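Local coordinates for DUF5624 domain-containing protein (Legionella pneumophila subsp. pneumophila, PDB 4JX2), which is of unknown function but is probably secreted, and forms a two-fold symmetric pair of identical chains in the crystal, at the interface of chains A and B. Coordinates in Å, arbitrary orientation; residue numbers count along the deposited sequence, not the author numbering. Chains: chain A/B, hypothetical protein.

All three contacts belong to one two-fold interface, so each has a twin with the chains exchanged. Contact 1 and contact 3 are neighbours, their C-alpha centres about 12 Å apart; they share A:Val339 and both pair the end of A helix 315-339 with B helix 119-131. The C-alpha centre of contact 2 lies about 22 Å from that of contact 1 and about 28 Å from that of contact 3, but A helix 32-41 ties contacts 1 and 2. Contact 1 is mostly apolar, contact 2 mixes aromatic packing with a carboxylate-hydroxyl cluster, and contact 3 is mostly polar. The pair may be a dimer, though the crystal alone does not show one in solution.

Contact 1: the interface of chains A and B. Residues chain A 41, 332, 335-336, 339-340; chain B 121, 124-125, 373-374, 377-378.
This is a mainly apolar helix-to-helix interface, in which the end of A helix 315-339 and the tip of A helix 32-41 pack on B helices 119-131 and 366-378; it probably helps hold the two-fold pair together. A:Phe41 has CG anti to its backbone N (chi1 174°) and drives its ring edge into the face of B:Tyr125. CE1 of A:Phe41 sits 3.4 Å above the B:Tyr125 ring plane, over its centre, and the two planes are turned 64° apart. CZ of A:Phe41 touches B:Pro121 CB at 3.6 Å. A:Val339 crosses B:Tyr125 at about a right angle, its CG1 branch reaching ring atom CD1 at 3.6 Å, while A:Ile335 puts CG2 against the phenol OH. Opposite sides of the A:Phe340 ring plane take B:Met124 SE, a selenium 3.7 Å from CD2 of A:Phe340, and B:Leu377 CD2, 3.6 Å from CE1 of A:Phe340; both lie off-centre, the leucine methyl beyond the rim. The extended B:Lys374 runs past A:Phe340 CB, and its NZ makes a weak hydrogen bond to the A:Phe340 carbonyl. B:Leu377 lays CD1 over the guanidinium of A:Arg332. Water 1 lies at the edge of that guanidinium, 2.8 Å from A:Arg332 NH2, and bridges to the B:Leu377 carbonyl O at 3.2 Å.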
ATOM      1  N   PHE A  41      -3.706  -8.292  28.738  1.00 35.09           N
ATOM      2  CA  PHE A  41      -3.839  -7.081  27.957  1.00 35.21           C
ATOM      3  C   PHE A  41      -4.423  -7.352  26.549  1.00 42.69           C
ATOM      4  O   PHE A  41      -5.337  -6.639  26.116  1.00 43.17           O
ATOM      5  CB  PHE A  41      -2.479  -6.360  27.872  1.00 36.72           C
ATOM      6  CG  PHE A  41      -2.433  -5.157  26.962  1.00 39.00           C
ATOM      7  CD1 PHE A  41      -3.088  -3.980  27.303  1.00 43.12           C
ATOM      8  CD2 PHE A  41      -1.774  -5.215  25.742  1.00 41.32           C
ATOM      9  CE1 PHE A  41      -3.055  -2.869  26.450  1.00 44.79           C
ATOM     10  CE2 PHE A  41      -1.743  -4.105  24.889  1.00 45.17           C
ATOM     11  CZ  PHE A  41      -2.399  -2.945  25.245  1.00 43.90           C
ATOM     12  N   ARG A 332      -8.020   2.625  16.233  1.00 42.01           N
ATOM     13  CA  ARG A 332      -6.579   2.716  16.504  1.00 41.29           C
ATOM     14  C   ARG A 332      -6.099   4.215  16.549  1.00 45.92           C
ATOM     15  O   ARG A 332      -5.254   4.529  17.394  1.00 46.27           O
ATOM     16  CB  ARG A 332      -5.771   1.892  15.500  1.00 37.90           C
ATOM     17  CG  ARG A 332      -5.740   0.424  15.855  1.00 45.10           C
ATOM     18  CD  ARG A 332      -5.421  -0.422  14.648  1.00 57.23           C
ATOM     19  NE  ARG A 332      -3.985  -0.476  14.364  1.00 61.22           N
ATOM     20  CZ  ARG A 332      -3.202  -1.520  14.637  1.00 68.60           C
ATOM     21  NH1 ARG A 332      -3.709  -2.611  15.199  1.00 50.60           N
ATOM     22  NH2 ARG A 332      -1.913  -1.486  14.334  1.00 52.27           N
ATOM     23  N   ILE A 335      -7.452   5.373  19.965  1.00 46.20           N
ATOM     24  CA  ILE A 335      -6.693   4.753  21.052  1.00 47.05           C
ATOM     25  C   ILE A 335      -5.340   5.445  21.178  1.00 50.60           C
ATOM     26  O   ILE A 335      -4.999   5.867  22.274  1.00 51.67           O
ATOM     27  CB  ILE A 335      -6.559   3.206  20.938  1.00 50.25           C
ATOM     28  CG1 ILE A 335      -7.941   2.522  21.137  1.00 51.64           C
ATOM     29  CG2 ILE A 335      -5.543   2.655  21.968  1.00 51.16           C
ATOM     30  CD1 ILE A 335      -8.083   1.110  20.402  1.00 55.97           C
ATOM     31  N   ALA A 336      -4.608   5.618  20.077  1.00 46.24           N
ATOM     32  CA  ALA A 336      -3.299   6.270  20.117  1.00 46.10           C
ATOM     33  C   ALA A 336      -3.364   7.692  20.700  1.00 50.58           C
ATOM     34  O   ALA A 336      -2.580   8.028  21.595  1.00 51.40           O
ATOM     35  CB  ALA A 336      -2.706   6.318  18.726  1.00 45.72           C
ATOM     36  N   VAL A 339      -5.154   7.493  24.511  1.00 42.47           N
ATOM     37  CA  VAL A 339      -4.447   6.706  25.529  1.00 43.08           C
ATOM     38  C   VAL A 339      -2.938   7.079  25.616  1.00 49.46           C
ATOM     39  O   VAL A 339      -2.408   7.175  26.729  1.00 50.58           O
ATOM     40  CB  VAL A 339      -4.652   5.172  25.338  1.00 45.97           C
ATOM     41  CG1 VAL A 339      -4.006   4.368  26.456  1.00 46.28           C
ATOM     42  CG2 VAL A 339      -6.133   4.819  25.223  1.00 45.90           C
ATOM     43  N   PHE A 340      -2.251   7.305  24.479  1.00 45.85           N
ATOM     44  CA  PHE A 340      -0.810   7.618  24.515  1.00 45.55           C
ATOM     45  C   PHE A 340      -0.561   9.141  24.534  1.00 47.90           C
ATOM     46  O   PHE A 340       0.308   9.640  23.814  1.00 48.01           O
ATOM     47  CB  PHE A 340      -0.071   6.940  23.335  1.00 46.66           C
ATOM     48  CG  PHE A 340      -0.090   5.424  23.335  1.00 49.18           C
ATOM     49  CD1 PHE A 340      -1.256   4.725  23.040  1.00 53.16           C
ATOM     50  CD2 PHE A 340       1.061   4.694  23.590  1.00 52.31           C
ATOM     51  CE1 PHE A 340      -1.286   3.323  23.068  1.00 54.18           C
ATOM     52  CE2 PHE A 340       1.035   3.291  23.606  1.00 55.47           C
ATOM     53  CZ  PHE A 340      -0.138   2.617  23.340  1.00 53.39           C
TER
ATOM     54  N   PRO B 121       1.561  -0.224  28.094  1.00 42.87           N
ATOM     55  CA  PRO B 121       0.243   0.052  27.484  1.00 42.22           C
ATOM     56  C   PRO B 121      -0.944  -0.392  28.350  1.00 44.28           C
ATOM     57  O   PRO B 121      -1.923   0.347  28.407  1.00 45.45           O
ATOM     58  CB  PRO B 121       0.303  -0.731  26.172  1.00 43.40           C
ATOM     59  CG  PRO B 121       1.745  -0.757  25.834  1.00 47.41           C
ATOM     60  CD  PRO B 121       2.433  -0.948  27.146  1.00 43.92           C
HETATM   61  N   MSE B 124      -1.545   2.209  30.920  1.00 39.04           N
HETATM   62  CA  MSE B 124      -2.061   3.380  30.201  1.00 38.11           C
HETATM   63  C   MSE B 124      -3.551   3.234  29.985  1.00 42.15           C
HETATM   64  O   MSE B 124      -4.299   4.166  30.255  1.00 43.06           O
HETATM   65  CB  MSE B 124      -1.346   3.559  28.864  1.00 39.25           C
HETATM   66  CG  MSE B 124       0.047   4.085  29.016  1.00 46.78           C
HETATM   67 SE   MSE B 124       0.931   4.242  27.307  0.75 55.02          SE
HETATM   68  CE  MSE B 124       2.700   3.485  27.849  1.00 51.02           C
ATOM     69  N   TYR B 125      -3.978   2.036  29.545  1.00 38.37           N
ATOM     70  CA  TYR B 125      -5.364   1.657  29.329  1.00 38.12           C
ATOM     71  C   TYR B 125      -6.139   1.743  30.637  1.00 44.64           C
ATOM     72  O   TYR B 125      -7.249   2.270  30.636  1.00 47.28           O
ATOM     73  CB  TYR B 125      -5.422   0.229  28.792  1.00 38.43           C
ATOM     74  CG  TYR B 125      -5.293   0.038  27.302  1.00 38.72           C
ATOM     75  CD1 TYR B 125      -4.360   0.767  26.559  1.00 40.10           C
ATOM     76  CD2 TYR B 125      -6.054  -0.920  26.636  1.00 38.04           C
ATOM     77  CE1 TYR B 125      -4.221   0.570  25.184  1.00 38.54           C
ATOM     78  CE2 TYR B 125      -5.920  -1.123  25.267  1.00 37.33           C
ATOM     79  CZ  TYR B 125      -4.998  -0.384  24.547  1.00 39.98           C
ATOM     80  OH  TYR B 125      -4.888  -0.616  23.202  1.00 37.77           O
ATOM     81  N   LEU B 373       6.197   4.147  18.221  1.00 34.92           N
ATOM     82  CA  LEU B 373       5.154   3.215  18.644  1.00 33.80           C
ATOM     83  C   LEU B 373       3.772   3.888  18.516  1.00 37.42           C
ATOM     84  O   LEU B 373       2.862   3.293  17.936  1.00 39.32           O
ATOM     85  CB  LEU B 373       5.428   2.744  20.082  1.00 34.29           C
ATOM     86  CG  LEU B 373       4.342   1.882  20.738  1.00 38.53           C
ATOM     87  CD1 LEU B 373       4.154   0.564  19.999  1.00 38.16           C
ATOM     88  CD2 LEU B 373       4.624   1.678  22.194  1.00 38.11           C
ATOM     89  N   LYS B 374       3.632   5.137  19.008  1.00 31.25           N
ATOM     90  CA  LYS B 374       2.386   5.901  18.920  1.00 30.13           C
ATOM     91  C   LYS B 374       1.984   6.102  17.450  1.00 36.07           C
ATOM     92  O   LYS B 374       0.822   5.898  17.081  1.00 36.83           O
ATOM     93  CB  LYS B 374       2.530   7.265  19.628  1.00 30.77           C
ATOM     94  CG  LYS B 374       1.208   8.035  19.717  1.00 34.01           C
ATOM     95  CD  LYS B 374       1.327   9.354  20.466  1.00 36.75           C
ATOM     96  CE  LYS B 374       0.021  10.096  20.480  1.00 32.85           C
ATOM     97  NZ  LYS B 374       0.149  11.415  21.154  1.00 36.02           N
ATOM     98  N   LEU B 377       0.839   2.914  15.712  1.00 37.17           N
ATOM     99  CA  LEU B 377      -0.501   2.507  16.142  1.00 38.43           C
ATOM    100  C   LEU B 377      -1.576   3.417  15.527  1.00 40.48           C
ATOM    101  O   LEU B 377      -2.579   2.895  15.054  1.00 41.61           O
ATOM    102  CB  LEU B 377      -0.631   2.446  17.682  1.00 39.62           C
ATOM    103  CG  LEU B 377      -2.043   2.175  18.230  1.00 46.44           C
ATOM    104  CD1 LEU B 377      -2.558   0.760  17.874  1.00 46.54           C
ATOM    105  CD2 LEU B 377      -2.132   2.481  19.714  1.00 51.13           C
ATOM    106  N   ALA B 378      -1.369   4.741  15.510  1.00 36.16           N
ATOM    107  CA  ALA B 378      -2.368   5.705  14.997  1.00 36.60           C
ATOM    108  C   ALA B 378      -2.561   5.667  13.480  1.00 40.77           C
ATOM    109  O   ALA B 378      -3.703   5.822  13.021  1.00 41.18           O
ATOM    110  CB  ALA B 378      -1.994   7.124  15.402  1.00 37.39           C
TER
HETATM  111  O   HOH W   1      -1.650   0.782  12.793  1.00 35.80           O

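Contact 2: the interface of chains A and B. Residues chain A 28, 30-31, 33-34, 37-38; chain B 111-112, 115-116, 151, 154, 162.
A helix 32-41 and the loop leading into it dock on a DUF5624-family surface made by B helices 110-117, 136-155 and 162-165. B:Glu112 is the polar centre. Bent at chi2 (89°), it brings its carboxylate tip to tip with two hydroxyls, and B:Glu112 OE2 accepts from both: the A:Tyr28 phenol OH at 2.5 Å and A:Thr30 OG1 at 2.7 Å. The tyrosine ring and carboxylate planes are 15° apart, with OE2 at the ring's edge; both hydroxyls meet it from above the carboxylate plane, the threonine more steeply. Water 3 joins OE1 to A:Thr30 OG1, so both carboxylate oxygens are engaged.

The same glutamate is also an apolar partner, B:Glu112 CG lying over one face of the A:Phe34 ring, 3.8 Å from the centroid. That ring, with CG anti to its carbonyl carbon, turns its CZ and CE2 edge onto the indole face of B:Trp162, the planes about 63° apart; A:Phe34 CZ is 3.6 Å from B:Trp162 CE2. A:Phe34 CE1 meets B:Val151 CG1 at 3.6 Å. A:Pro31 CG packs against B:Trp162 CB. One turn on, A:Leu37 points CD2 at B:Ile116 CD1, 3.8 Å away, while water 2 links the A:Leu37 carbonyl O to the B:Ala115 carbonyl O.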
ATOM      1  N   TYR A  28      10.347 -27.321  24.106  1.00 90.70           N
ATOM      2  CA  TYR A  28      10.102 -26.073  24.846  1.00 85.37           C
ATOM      3  C   TYR A  28       8.639 -25.691  24.846  1.00 81.64           C
ATOM      4  O   TYR A  28       7.952 -25.804  23.833  1.00 79.90           O
ATOM      5  CB  TYR A  28      10.939 -24.885  24.302  1.00 85.43           C
ATOM      6  CG  TYR A  28      10.699 -23.575  25.029  1.00 82.69           C
ATOM      7  CD1 TYR A  28      11.155 -23.383  26.329  1.00 85.72           C
ATOM      8  CD2 TYR A  28       9.970 -22.549  24.438  1.00 79.04           C
ATOM      9  CE1 TYR A  28      10.913 -22.194  27.016  1.00 83.49           C
ATOM     10  CE2 TYR A  28       9.728 -21.350  25.111  1.00 76.65           C
ATOM     11  CZ  TYR A  28      10.202 -21.178  26.402  1.00 83.91           C
ATOM     12  OH  TYR A  28       9.968 -20.015  27.092  1.00 81.83           O
ATOM     13  N   THR A  30       6.267 -22.407  26.440  1.00 58.63           N
ATOM     14  CA  THR A  30       6.179 -21.112  27.108  1.00 55.43           C
ATOM     15  C   THR A  30       5.496 -21.308  28.480  1.00 58.46           C
ATOM     16  O   THR A  30       4.376 -21.848  28.516  1.00 56.73           O
ATOM     17  CB  THR A  30       5.406 -20.105  26.234  1.00 59.56           C
ATOM     18  OG1 THR A  30       6.223 -19.690  25.138  1.00 61.68           O
ATOM     19  CG2 THR A  30       4.944 -18.876  27.008  1.00 53.25           C
ATOM     20  N   PRO A  31       6.164 -20.890  29.598  1.00 54.39           N
ATOM     21  CA  PRO A  31       5.534 -21.003  30.930  1.00 52.28           C
ATOM     22  C   PRO A  31       4.144 -20.365  30.972  1.00 53.18           C
ATOM     23  O   PRO A  31       3.925 -19.305  30.381  1.00 50.86           O
ATOM     24  CB  PRO A  31       6.507 -20.257  31.847  1.00 54.88           C
ATOM     25  CG  PRO A  31       7.821 -20.332  31.139  1.00 62.50           C
ATOM     26  CD  PRO A  31       7.494 -20.243  29.683  1.00 57.06           C
ATOM     27  N   ALA A  33       2.546 -18.804  33.313  1.00 43.51           N
ATOM     28  CA  ALA A  33       2.553 -17.469  33.900  1.00 41.36           C
ATOM     29  C   ALA A  33       2.700 -16.412  32.812  1.00 45.96           C
ATOM     30  O   ALA A  33       2.003 -15.397  32.872  1.00 45.99           O
ATOM     31  CB  ALA A  33       3.664 -17.338  34.927  1.00 43.88           C
ATOM     32  N   PHE A  34       3.545 -16.671  31.776  1.00 41.84           N
ATOM     33  CA  PHE A  34       3.728 -15.723  30.671  1.00 39.65           C
ATOM     34  C   PHE A  34       2.453 -15.592  29.810  1.00 44.28           C
ATOM     35  O   PHE A  34       2.090 -14.479  29.438  1.00 43.57           O
ATOM     36  CB  PHE A  34       4.927 -16.078  29.804  1.00 41.94           C
ATOM     37  CG  PHE A  34       6.255 -15.676  30.394  1.00 44.55           C
ATOM     38  CD1 PHE A  34       6.608 -14.336  30.507  1.00 46.53           C
ATOM     39  CD2 PHE A  34       7.175 -16.636  30.798  1.00 48.73           C
ATOM     40  CE1 PHE A  34       7.855 -13.966  31.016  1.00 49.25           C
ATOM     41  CE2 PHE A  34       8.419 -16.264  31.303  1.00 53.53           C
ATOM     42  CZ  PHE A  34       8.752 -14.929  31.403  1.00 50.97           C
ATOM     43  N   LEU A  37      -0.096 -13.472  31.766  1.00 35.43           N
ATOM     44  CA  LEU A  37       0.272 -12.062  31.678  1.00 34.21           C
ATOM     45  C   LEU A  37      -0.039 -11.518  30.289  1.00 39.44           C
ATOM     46  O   LEU A  37      -0.581 -10.415  30.185  1.00 38.61           O
ATOM     47  CB  LEU A  37       1.761 -11.831  32.028  1.00 35.13           C
ATOM     48  CG  LEU A  37       2.238 -10.357  32.035  1.00 38.58           C
ATOM     49  CD1 LEU A  37       1.442  -9.525  33.039  1.00 38.11           C
ATOM     50  CD2 LEU A  37       3.716 -10.249  32.306  1.00 38.27           C
ATOM     51  N   TYR A  38       0.277 -12.294  29.236  1.00 38.23           N
ATOM     52  CA  TYR A  38       0.031 -11.908  27.848  1.00 38.80           C
ATOM     53  C   TYR A  38      -1.458 -11.613  27.608  1.00 43.78           C
ATOM     54  O   TYR A  38      -1.809 -10.531  27.133  1.00 43.70           O
ATOM     55  CB  TYR A  38       0.534 -12.985  26.867  1.00 40.90           C
ATOM     56  CG  TYR A  38       0.353 -12.581  25.421  1.00 43.13           C
ATOM     57  CD1 TYR A  38       1.224 -11.680  24.815  1.00 45.06           C
ATOM     58  CD2 TYR A  38      -0.724 -13.051  24.673  1.00 44.51           C
ATOM     59  CE1 TYR A  38       1.038 -11.271  23.496  1.00 46.05           C
ATOM     60  CE2 TYR A  38      -0.922 -12.645  23.352  1.00 45.42           C
ATOM     61  CZ  TYR A  38      -0.027 -11.769  22.763  1.00 52.29           C
ATOM     62  OH  TYR A  38      -0.228 -11.363  21.467  1.00 56.61           O
TER
ATOM     63  N   THR B 111       5.966 -14.331  22.971  1.00 39.97           N
ATOM     64  CA  THR B 111       4.904 -14.190  23.982  1.00 39.36           C
ATOM     65  C   THR B 111       5.494 -13.656  25.296  1.00 41.76           C
ATOM     66  O   THR B 111       5.001 -12.659  25.824  1.00 41.12           O
ATOM     67  CB  THR B 111       4.200 -15.530  24.200  1.00 43.96           C
ATOM     68  OG1 THR B 111       3.667 -15.977  22.964  1.00 45.69           O
ATOM     69  CG2 THR B 111       3.104 -15.449  25.246  1.00 42.91           C
ATOM     70  N   GLU B 112       6.586 -14.283  25.760  1.00 36.57           N
ATOM     71  CA  GLU B 112       7.299 -13.950  26.982  1.00 36.99           C
ATOM     72  C   GLU B 112       7.731 -12.492  26.997  1.00 42.53           C
ATOM     73  O   GLU B 112       7.409 -11.763  27.939  1.00 42.49           O
ATOM     74  CB  GLU B 112       8.522 -14.865  27.157  1.00 38.93           C
ATOM     75  CG  GLU B 112       8.177 -16.342  27.328  1.00 44.56           C
ATOM     76  CD  GLU B 112       8.064 -17.177  26.067  1.00 60.87           C
ATOM     77  OE1 GLU B 112       7.700 -16.635  24.997  1.00 54.60           O
ATOM     78  OE2 GLU B 112       8.318 -18.396  26.161  1.00 62.24           O
ATOM     79  N   ALA B 115       4.602  -9.986  26.574  1.00 32.66           N
ATOM     80  CA  ALA B 115       3.827  -9.914  27.811  1.00 31.94           C
ATOM     81  C   ALA B 115       4.404  -8.875  28.772  1.00 35.80           C
ATOM     82  O   ALA B 115       3.648  -8.122  29.385  1.00 35.77           O
ATOM     83  CB  ALA B 115       3.780 -11.272  28.478  1.00 33.48           C
ATOM     84  N   ILE B 116       5.736  -8.816  28.889  1.00 33.16           N
ATOM     85  CA  ILE B 116       6.429  -7.853  29.752  1.00 33.50           C
ATOM     86  C   ILE B 116       6.301  -6.443  29.151  1.00 40.28           C
ATOM     87  O   ILE B 116       6.022  -5.497  29.880  1.00 40.37           O
ATOM     88  CB  ILE B 116       7.914  -8.275  29.972  1.00 35.99           C
ATOM     89  CG1 ILE B 116       8.019  -9.620  30.746  1.00 36.11           C
ATOM     90  CG2 ILE B 116       8.779  -7.149  30.607  1.00 35.04           C
ATOM     91  CD1 ILE B 116       7.436  -9.643  32.216  1.00 31.12           C
ATOM     92  N   VAL B 151       5.042 -14.368  37.224  1.00 36.80           N
ATOM     93  CA  VAL B 151       6.094 -14.281  36.205  1.00 36.31           C
ATOM     94  C   VAL B 151       7.461 -14.054  36.880  1.00 43.30           C
ATOM     95  O   VAL B 151       8.433 -14.699  36.489  1.00 43.77           O
ATOM     96  CB  VAL B 151       5.800 -13.229  35.113  1.00 38.14           C
ATOM     97  CG1 VAL B 151       7.069 -12.855  34.339  1.00 37.74           C
ATOM     98  CG2 VAL B 151       4.714 -13.726  34.163  1.00 36.95           C
ATOM     99  N   ILE B 154       8.674 -17.486  38.154  1.00 50.32           N
ATOM    100  CA  ILE B 154       9.051 -18.404  37.077  1.00 51.13           C
ATOM    101  C   ILE B 154      10.365 -17.960  36.399  1.00 55.66           C
ATOM    102  O   ILE B 154      11.202 -18.814  36.075  1.00 56.76           O
ATOM    103  CB  ILE B 154       7.888 -18.617  36.073  1.00 54.06           C
ATOM    104  CG1 ILE B 154       7.929 -20.010  35.462  1.00 56.60           C
ATOM    105  CG2 ILE B 154       7.829 -17.587  34.990  1.00 53.59           C
ATOM    106  CD1 ILE B 154       7.111 -21.047  36.213  1.00 75.42           C
ATOM    107  N   TRP B 162      13.587 -20.795  31.633  1.00 57.72           N
ATOM    108  CA  TRP B 162      12.873 -20.690  30.360  1.00 54.67           C
ATOM    109  C   TRP B 162      13.737 -20.009  29.279  1.00 57.68           C
ATOM    110  O   TRP B 162      13.706 -20.419  28.121  1.00 56.25           O
ATOM    111  CB  TRP B 162      11.531 -19.942  30.561  1.00 51.93           C
ATOM    112  CG  TRP B 162      11.672 -18.468  30.823  1.00 51.50           C
ATOM    113  CD1 TRP B 162      11.878 -17.857  32.025  1.00 54.40           C
ATOM    114  CD2 TRP B 162      11.735 -17.439  29.833  1.00 49.92           C
ATOM    115  NE1 TRP B 162      12.084 -16.514  31.840  1.00 52.55           N
ATOM    116  CE2 TRP B 162      12.001 -16.230  30.502  1.00 53.10           C
ATOM    117  CE3 TRP B 162      11.612 -17.427  28.434  1.00 50.02           C
ATOM    118  CZ2 TRP B 162      12.101 -15.016  29.826  1.00 51.57           C
ATOM    119  CZ3 TRP B 162      11.780 -16.238  27.764  1.00 50.34           C
ATOM    120  CH2 TRP B 162      11.998 -15.045  28.458  1.00 50.82           C
TER
HETATM  121  O   HOH W   2       0.823  -8.262  29.070  1.00 35.14           O
HETATM  122  O   HOH W   3       8.079 -18.369  22.887  1.00 42.56           O

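Contact 3: the interface of chains A and B. Residues chain A 63-64, 67, 338-339; chain B 128, 131-132, 134.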
ATOM      1  N   SER A  63     -15.795   0.383  28.558  1.00 57.88           N
ATOM      2  CA  SER A  63     -15.862   1.657  29.306  1.00 59.39           C
ATOM      3  C   SER A  63     -16.072   2.877  28.404  1.00 70.53           C
ATOM      4  O   SER A  63     -16.717   3.842  28.817  1.00 72.16           O
ATOM      5  CB  SER A  63     -14.596   1.858  30.144  1.00 57.30           C
ATOM      6  OG  SER A  63     -13.495   2.407  29.442  1.00 57.01           O
ATOM      7  N   GLU A  64     -15.498   2.831  27.186  1.00 71.20           N
ATOM      8  CA  GLU A  64     -15.550   3.887  26.177  1.00 75.79           C
ATOM      9  C   GLU A  64     -16.939   3.956  25.536  1.00 90.18           C
ATOM     10  O   GLU A  64     -17.341   5.015  25.044  1.00 93.33           O
ATOM     11  CB  GLU A  64     -14.465   3.650  25.109  1.00 75.00           C
ATOM     12  CG  GLU A  64     -14.015   4.912  24.388  1.00 86.34           C
ATOM     13  CD  GLU A  64     -13.250   5.935  25.210  1.00 97.48           C
ATOM     14  OE1 GLU A  64     -12.390   5.530  26.025  1.00 64.81           O
ATOM     15  OE2 GLU A  64     -13.486   7.148  25.007  1.00 96.12           O
ATOM     16  N   LYS A  67     -19.387   5.970  27.716  1.00 98.51           N
ATOM     17  CA  LYS A  67     -19.059   7.368  27.432  1.00128.10           C
ATOM     18  C   LYS A  67     -19.743   7.847  26.137  1.00147.15           C
ATOM     19  O   LYS A  67     -19.682   7.179  25.102  1.00 99.29           O
ATOM     20  CB  LYS A  67     -17.533   7.524  27.318  1.00126.23           C
ATOM     21  CG  LYS A  67     -17.005   8.845  27.843  1.00139.64           C
ATOM     22  CD  LYS A  67     -15.494   8.925  27.725  1.00143.46           C
ATOM     23  CE  LYS A  67     -14.943  10.141  28.429  1.00152.84           C
ATOM     24  NZ  LYS A  67     -13.459  10.136  28.455  1.00157.17           N
ATOM     25  N   GLU A 338      -6.000   9.202  22.416  1.00 44.51           N
ATOM     26  CA  GLU A 338      -6.614   9.341  23.725  1.00 44.46           C
ATOM     27  C   GLU A 338      -5.866   8.589  24.826  1.00 46.89           C
ATOM     28  O   GLU A 338      -5.917   9.035  25.968  1.00 48.07           O
ATOM     29  CB  GLU A 338      -8.092   8.929  23.692  1.00 46.82           C
ATOM     30  CG  GLU A 338      -8.945   9.872  22.848  1.00 58.63           C
ATOM     31  CD  GLU A 338     -10.448   9.671  22.866  1.00 83.03           C
ATOM     32  OE1 GLU A 338     -10.961   8.993  23.787  1.00 87.39           O
ATOM     33  OE2 GLU A 338     -11.118  10.227  21.965  1.00 70.76           O
ATOM     34  N   VAL A 339      -5.154   7.493  24.511  1.00 42.47           N
ATOM     35  CA  VAL A 339      -4.447   6.706  25.529  1.00 43.08           C
ATOM     36  C   VAL A 339      -2.938   7.079  25.616  1.00 49.46           C
ATOM     37  O   VAL A 339      -2.408   7.175  26.729  1.00 50.58           O
ATOM     38  CB  VAL A 339      -4.652   5.172  25.338  1.00 45.97           C
ATOM     39  CG1 VAL A 339      -4.006   4.368  26.456  1.00 46.28           C
ATOM     40  CG2 VAL A 339      -6.133   4.819  25.223  1.00 45.90           C
TER
ATOM     41  N   LYS B 128      -6.955   5.237  31.576  1.00 41.92           N
ATOM     42  CA  LYS B 128      -8.047   5.692  30.721  1.00 42.60           C
ATOM     43  C   LYS B 128      -9.388   5.151  31.244  1.00 47.54           C
ATOM     44  O   LYS B 128     -10.325   5.944  31.388  1.00 47.55           O
ATOM     45  CB  LYS B 128      -7.816   5.331  29.241  1.00 44.46           C
ATOM     46  CG  LYS B 128      -8.823   5.998  28.281  1.00 55.25           C
ATOM     47  CD  LYS B 128      -8.710   7.517  28.209  1.00 60.31           C
ATOM     48  CE  LYS B 128      -9.926   8.130  27.566  1.00 70.06           C
ATOM     49  NZ  LYS B 128      -9.709   9.564  27.261  1.00 78.49           N
ATOM     50  N   GLU B 131     -10.412   7.179  34.184  1.00 49.86           N
ATOM     51  CA  GLU B 131     -10.905   8.473  33.690  1.00 51.18           C
ATOM     52  C   GLU B 131     -12.363   8.381  33.204  1.00 55.86           C
ATOM     53  O   GLU B 131     -13.156   9.264  33.522  1.00 56.71           O
ATOM     54  CB  GLU B 131     -10.006   8.995  32.569  1.00 52.12           C
ATOM     55  CG  GLU B 131     -10.209  10.461  32.226  1.00 65.39           C
ATOM     56  CD  GLU B 131     -10.033  10.761  30.754  1.00 93.33           C
ATOM     57  OE1 GLU B 131      -8.869  10.823  30.292  1.00 87.64           O
ATOM     58  OE2 GLU B 131     -11.064  10.892  30.054  1.00 93.66           O
ATOM     59  N   ASN B 132     -12.726   7.291  32.501  1.00 52.56           N
ATOM     60  CA  ASN B 132     -14.092   7.024  32.024  1.00 52.93           C
ATOM     61  C   ASN B 132     -15.051   6.633  33.164  1.00 59.47           C
ATOM     62  O   ASN B 132     -16.225   6.350  32.903  1.00 60.93           O
ATOM     63  CB  ASN B 132     -14.101   5.912  30.963  1.00 50.48           C
ATOM     64  CG  ASN B 132     -13.294   6.190  29.729  1.00 69.11           C
ATOM     65  OD1 ASN B 132     -13.038   7.340  29.343  1.00 61.17           O
ATOM     66  ND2 ASN B 132     -12.893   5.122  29.065  1.00 64.97           N
ATOM     67  N   ASP B 134     -14.969   3.895  35.091  1.00 55.04           N
ATOM     68  CA  ASP B 134     -15.212   2.461  35.178  1.00 54.76           C
ATOM     69  C   ASP B 134     -14.290   1.873  36.270  1.00 58.65           C
ATOM     70  O   ASP B 134     -13.059   1.854  36.132  1.00 56.79           O
ATOM     71  CB  ASP B 134     -15.029   1.775  33.810  1.00 55.45           C
ATOM     72  CG  ASP B 134     -15.367   0.289  33.752  1.00 65.57           C
ATOM     73  OD1 ASP B 134     -15.504  -0.336  34.824  1.00 66.95           O
ATOM     74  OD2 ASP B 134     -15.472  -0.254  32.630  1.00 70.66           O
TER
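B:Asn132 ND2 is gripped by two acceptors of chain A, both from helix 56-66. The hydroxyl OG of A:Ser63 takes the straighter bond from B:Asn132 ND2 at 2.8 Å, 161° at the hydrogen and almost in the amide plane. The A:Glu64 carboxylate oxygen OE1 takes the other from B:Asn132 ND2 at 3.1 Å, met from above the carboxylate plane, with the carboxylate and amide planes 78° apart. The serine holds OG in the crowded position between its backbone N and carbonyl carbon (chi1 83°), and A:Glu64 bends at chi2 to reach the same nitrogen. Across the amide, B:Asn132 OD1 accepts from A:Lys67 NZ at 3.0 Å, nearly head-on and in the carbonyl plane. A:Lys67 is poorly ordered, so its grip is less certain, but the bond supports the modelled orientation of the amide. A:Lys67 NZ also forms a salt bridge with B:Glu131 OE2 at 3.0 Å, approaching almost along the C-O axis. B:Lys128, bent at chi2, sends its terminal amine, presumably charged, between carboxylates of both chains: it makes weak hydrogen bonds to B:Glu131, and B:Lys128 NZ forms a looser salt bridge to A:Glu338 OE1 at 3.7 Å. The lysines probably offset the like charge of B:Glu131 near A:Glu64 and A:Glu338. At the serine end A:Ser63 CB rests on B:Asp134 CB at 3.7 Å.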